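Local coordinates for endonuclease V isoform X2 (Ciona intestinalis, PDB 6OZI) that cleaves inosine-containing nucleic acids on the 3' side of the inosine in a metal-ion-dependent reaction, as one of the eukaryotic endonuclease V enzymes that act as inosine-specific RNases, at a contact of chain A with DNA. Numbering follows the deposited sequence.

Sites 1 and 2 share no residues, and the centres of their C-alpha atoms lie about 25 Å apart. They touch different DNA chains. Site 1 holds the unpaired inosine DI5 of chain B, using the loop that runs into helix 86-104 plus His122 and Ile148. Site 2 meets the phosphates of two base-paired nucleotides of chain C, using the loop before strand 200-206 and the one between helices 210-219 and 227-243. Site 1 reads a base, whereas the site 2 contacts described fall on phosphate and sugar. This suggests a division of labour: recognition of the inosine at one, sequence-independent support of a duplex at the other.

Site 1: a contact of chain A with DNA. Residues 81, 83-86, 122, 148. With nucleotides of chain B.
Ile148 spans the step from DC4 to DI5. Its CG1 lies 3.8 Å from C1' of the DC4 deoxyribose, while CD1 reaches forward to the base of DI5. CG1 stands opposite the backbone N (chi1 -167°), which directs this branch toward the DNA. The DC4 base is contacted through water 1. This water bonds to the base O2 and to the hydroxyls OG of Ser83 and Ser84.

Next comes the phosphate of DI5. Tyr81 OH donates a hydrogen bond to the phosphate oxygen OP2, at 2.7 Å. The oxygen lies at the edge of the phenol ring, in its plane. A phenylalanine here would probably leave OP2 without this donor and hold the phosphate less firmly. Tyr81 and Ser83 fall in the segment that matches the strand-separating wedge of bacterial endonuclease V.

The unpaired hypoxanthine base of DI5 sits in the inosine pocket. Ser84 N gives N7 a nearly straight bond of 2.8 Å (174° at H). Leu86 N gives the carbonyl O6 a longer bond of 3.3 Å. N7 and O6 both belong to the Hoogsteen edge; the Ser84 amide meets N7 near the base plane, the Leu86 amide meets O6 from the face. O6 is the group that separates hypoxanthine from adenine, but this long, steep contact alone cannot account for the choice. Guanine has the same N7 and O6, and these two bonds alone would not exclude it.

The base is sandwiched. Leu86 covers one face, with CB 3.7 Å from C6 and CD2 over the N3-C2 side. The opposite face meets Ile148 CD1, 3.8 Å from C8, and the CD2 edge of His122. His122 also works in the second shell and is likely to steady the turn that presents Ser84 N. Its NE2 donates to Ser84 O at 3.0 Å, with that oxygen only 3° out of the imidazole plane.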
# COMPACT_ATOMS: atom_id res chain seq x y z
N TYR A 81 -7.91 10.65 17.20
CA TYR A 81 -8.08 9.29 17.68
C TYR A 81 -7.45 9.15 19.05
O TYR A 81 -6.29 9.52 19.26
CB TYR A 81 -7.46 8.27 16.73
CG TYR A 81 -7.48 6.87 17.31
CD1 TYR A 81 -8.65 6.12 17.34
CD2 TYR A 81 -6.32 6.31 17.84
CE1 TYR A 81 -8.67 4.85 17.87
CE2 TYR A 81 -6.33 5.03 18.39
CZ TYR A 81 -7.51 4.31 18.40
OH TYR A 81 -7.54 3.03 18.93
N SER A 83 -7.66 5.88 21.95
CA SER A 83 -8.27 4.58 22.21
C SER A 83 -9.23 4.69 23.39
O SER A 83 -8.97 5.41 24.36
CB SER A 83 -7.20 3.52 22.48
OG SER A 83 -6.44 3.83 23.63
N SER A 84 -10.34 3.97 23.29
CA SER A 84 -11.51 3.97 24.17
C SER A 84 -12.44 5.16 23.90
O SER A 84 -13.51 5.22 24.52
CB SER A 84 -11.14 3.97 25.67
OG SER A 84 -10.48 2.77 26.02
N TYR A 85 -12.11 6.06 22.96
CA TYR A 85 -12.92 7.24 22.68
C TYR A 85 -13.14 7.45 21.18
O TYR A 85 -13.38 8.58 20.74
CB TYR A 85 -12.29 8.48 23.31
CG TYR A 85 -12.07 8.32 24.79
CD1 TYR A 85 -13.10 8.53 25.69
CD2 TYR A 85 -10.83 7.93 25.29
CE1 TYR A 85 -12.91 8.37 27.05
CE2 TYR A 85 -10.62 7.76 26.66
CZ TYR A 85 -11.66 7.97 27.53
OH TYR A 85 -11.47 7.81 28.88
N LEU A 86 -13.07 6.38 20.39
CA LEU A 86 -13.25 6.47 18.94
C LEU A 86 -14.63 7.02 18.58
O LEU A 86 -14.79 7.73 17.57
CB LEU A 86 -13.05 5.08 18.32
CG LEU A 86 -13.27 4.87 16.83
CD1 LEU A 86 -12.32 5.75 16.02
CD2 LEU A 86 -13.10 3.40 16.45
N HIS A 122 -14.85 -3.37 25.42
CA HIS A 122 -14.46 -2.00 25.74
C HIS A 122 -14.39 -1.86 27.25
O HIS A 122 -15.13 -2.52 27.98
CB HIS A 122 -15.46 -1.02 25.13
CG HIS A 122 -15.14 0.42 25.35
ND1 HIS A 122 -15.60 1.13 26.45
CD2 HIS A 122 -14.46 1.31 24.59
CE1 HIS A 122 -15.19 2.38 26.37
NE2 HIS A 122 -14.50 2.52 25.25
N ILE A 148 -7.51 -4.80 21.43
CA ILE A 148 -7.34 -3.82 22.49
C ILE A 148 -7.00 -4.55 23.78
O ILE A 148 -7.56 -5.62 24.08
CB ILE A 148 -8.60 -2.94 22.64
CG1 ILE A 148 -8.28 -1.74 23.53
CG2 ILE A 148 -9.79 -3.75 23.20
CD1 ILE A 148 -9.29 -0.63 23.46
P DC B 4 -0.26 -0.93 23.28
OP1 DC B 4 0.64 -2.03 23.69
OP2 DC B 4 -0.14 -0.35 21.92
O5' DC B 4 -1.77 -1.41 23.50
C5' DC B 4 -2.52 -1.93 22.43
C4' DC B 4 -3.96 -1.50 22.55
O4' DC B 4 -4.40 -1.68 23.93
C3' DC B 4 -4.20 -0.02 22.22
O3' DC B 4 -5.43 0.14 21.54
C2' DC B 4 -4.23 0.65 23.59
C1' DC B 4 -4.86 -0.44 24.45
N1 DC B 4 -4.48 -0.35 25.88
C2 DC B 4 -5.41 0.14 26.80
O2 DC B 4 -6.53 0.47 26.39
N3 DC B 4 -5.06 0.24 28.11
C4 DC B 4 -3.84 -0.13 28.50
N4 DC B 4 -3.55 -0.02 29.80
C5 DC B 4 -2.87 -0.63 27.58
C6 DC B 4 -3.23 -0.72 26.29
P DI B 5 -5.42 0.38 19.96
OP1 DI B 5 -4.28 -0.42 19.40
OP2 DI B 5 -5.27 1.86 19.68
O5' DI B 5 -6.87 -0.21 19.43
C5' DI B 5 -7.01 -1.57 19.11
C4' DI B 5 -8.28 -1.77 18.31
O4' DI B 5 -9.53 -1.36 19.25
C3' DI B 5 -8.32 -1.02 17.23
O3' DI B 5 -8.95 -1.73 16.08
C2' DI B 5 -9.21 0.20 17.59
C1' DI B 5 -10.16 -0.36 18.67
N9 DI B 5 -10.45 0.72 19.63
C8 DI B 5 -9.76 1.55 20.43
N7 DI B 5 -10.66 2.33 21.06
C5 DI B 5 -11.87 1.99 20.65
C6 DI B 5 -13.26 2.52 21.01
O6 DI B 5 -13.40 3.40 21.78
N1 DI B 5 -14.41 1.94 20.39
C2 DI B 5 -14.26 0.88 19.44
N3 DI B 5 -12.94 0.39 19.10
C4 DI B 5 -11.74 0.98 19.75
O HOH W 1 -7.78 2.44 25.61

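Site 2: a contact of chain A with DNA. Residues 195-197, 223-224. With nucleotides of chain C.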
# COMPACT_ATOMS: atom_id res chain seq x y z
N LYS A 195 -6.17 -18.76 3.72
CA LYS A 195 -4.81 -18.24 3.59
C LYS A 195 -4.54 -17.11 4.59
O LYS A 195 -3.70 -16.24 4.35
CB LYS A 195 -4.56 -17.75 2.15
CG LYS A 195 -4.88 -18.80 1.11
CD LYS A 195 -4.65 -18.32 -0.32
CE LYS A 195 -5.00 -19.44 -1.30
NZ LYS A 195 -4.48 -19.22 -2.69
N VAL A 196 -5.25 -17.12 5.72
CA VAL A 196 -5.11 -16.12 6.77
C VAL A 196 -4.79 -16.82 8.08
O VAL A 196 -5.41 -17.83 8.42
CB VAL A 196 -6.40 -15.29 6.90
CG1 VAL A 196 -6.41 -14.47 8.19
CG2 VAL A 196 -6.56 -14.38 5.69
N GLU A 197 -3.82 -16.28 8.83
CA GLU A 197 -3.54 -16.76 10.17
C GLU A 197 -3.81 -15.73 11.26
O GLU A 197 -3.89 -16.12 12.43
CB GLU A 197 -2.08 -17.21 10.30
CG GLU A 197 -1.73 -18.45 9.50
CD GLU A 197 -0.29 -18.88 9.71
OE1 GLU A 197 0.21 -18.77 10.85
OE2 GLU A 197 0.35 -19.32 8.73
N THR A 223 -11.96 -12.13 1.98
CA THR A 223 -10.61 -12.09 2.52
C THR A 223 -10.71 -11.70 4.00
O THR A 223 -11.80 -11.65 4.57
CB THR A 223 -9.75 -11.12 1.70
OG1 THR A 223 -10.32 -9.80 1.76
CG2 THR A 223 -9.70 -11.57 0.25
N ARG A 224 -9.55 -11.42 4.62
CA ARG A 224 -9.53 -11.21 6.07
C ARG A 224 -10.46 -10.07 6.48
O ARG A 224 -11.20 -10.19 7.46
CB ARG A 224 -8.10 -10.92 6.54
CG ARG A 224 -7.97 -10.75 8.05
CD ARG A 224 -6.54 -10.40 8.47
NE ARG A 224 -6.42 -10.15 9.90
CZ ARG A 224 -6.22 -8.95 10.45
NH1 ARG A 224 -6.12 -7.88 9.69
NH2 ARG A 224 -6.12 -8.83 11.77
P DA C 12 -6.15 -11.10 3.06
OP1 DA C 12 -7.04 -12.23 3.43
OP2 DA C 12 -6.45 -9.73 3.53
O5' DA C 12 -4.65 -11.44 3.49
C5' DA C 12 -4.18 -12.77 3.40
C4' DA C 12 -2.71 -12.83 3.74
O4' DA C 12 -1.97 -12.12 2.73
C3' DA C 12 -2.33 -12.18 5.06
O3' DA C 12 -2.35 -13.15 6.10
C2' DA C 12 -0.91 -11.70 4.79
C1' DA C 12 -0.95 -11.34 3.32
N9 DA C 12 -1.23 -9.93 3.07
C8 DA C 12 -2.45 -9.32 3.04
N7 DA C 12 -2.39 -8.03 2.80
C5 DA C 12 -1.04 -7.78 2.68
C6 DA C 12 -0.31 -6.61 2.43
N6 DA C 12 -0.87 -5.42 2.24
N1 DA C 12 1.03 -6.72 2.38
C2 DA C 12 1.59 -7.92 2.56
N3 DA C 12 1.02 -9.08 2.81
C4 DA C 12 -0.31 -8.95 2.85
P DG C 13 -2.40 -12.69 7.64
OP1 DG C 13 -2.43 -13.89 8.50
OP2 DG C 13 -3.45 -11.65 7.75
O5' DG C 13 -1.01 -11.97 7.87
C5' DG C 13 0.18 -12.72 7.93
C4' DG C 13 1.34 -11.79 8.15
O4' DG C 13 1.36 -10.78 7.11
C3' DG C 13 1.27 -11.01 9.47
O3' DG C 13 2.24 -11.48 10.36
C2' DG C 13 1.53 -9.55 9.08
C1' DG C 13 1.99 -9.66 7.64
N9 DG C 13 1.64 -8.48 6.86
C8 DG C 13 0.39 -8.10 6.43
N7 DG C 13 0.39 -6.96 5.78
C5 DG C 13 1.73 -6.58 5.79
C6 DG C 13 2.36 -5.43 5.25
O6 DG C 13 1.84 -4.49 4.62
N1 DG C 13 3.73 -5.44 5.49
C2 DG C 13 4.41 -6.42 6.17
N2 DG C 13 5.72 -6.25 6.31
N3 DG C 13 3.83 -7.49 6.69
C4 DG C 13 2.50 -7.50 6.46
O HOH W 2 -8.65 -8.46 3.56
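Arg224 and Glu197 grip neighbouring phosphates of chain C through their backbone amides. Arg224 N donates to OP1 of the DA12 phosphate at 2.9 Å. Glu197 N donates to OP1 of the DG13 phosphate at 2.8 Å. Neither bond depends on the side chain of its residue.

Between the two phosphates sits Val196. Its CG2 methyl packs 3.7 Å from C5' of DA12, and its CG1 methyl faces the DG13 phosphate. The Arg224 side chain runs past the backbone, with CG anti to N (chi1 -177°) and the chain extended as far as NE. This brings CD to 3.4 Å from OP2 of DG13. The charged contact behind it is long, with Arg224 NE 4.0 Å from the same oxygen.

Water 2 adds an indirect link. It bonds to Thr223 OG1 at 2.8 Å and to OP2 of DA12, so both non-bridging oxygens of that phosphate have a partner.

Farther out, two loops set these groups. Lys195 has a positive phi of 59° at the bend that leads into Val196 and Glu197. Thr223 and Arg224 lie just ahead of helix 227-243.

Both nucleotides are base-paired, and the contacts described meet phosphate and sugar. The structure alone does not show whether an RNA substrate is held in the same way. The site probably supports a neighbouring duplex through its backbone, without regard to sequence.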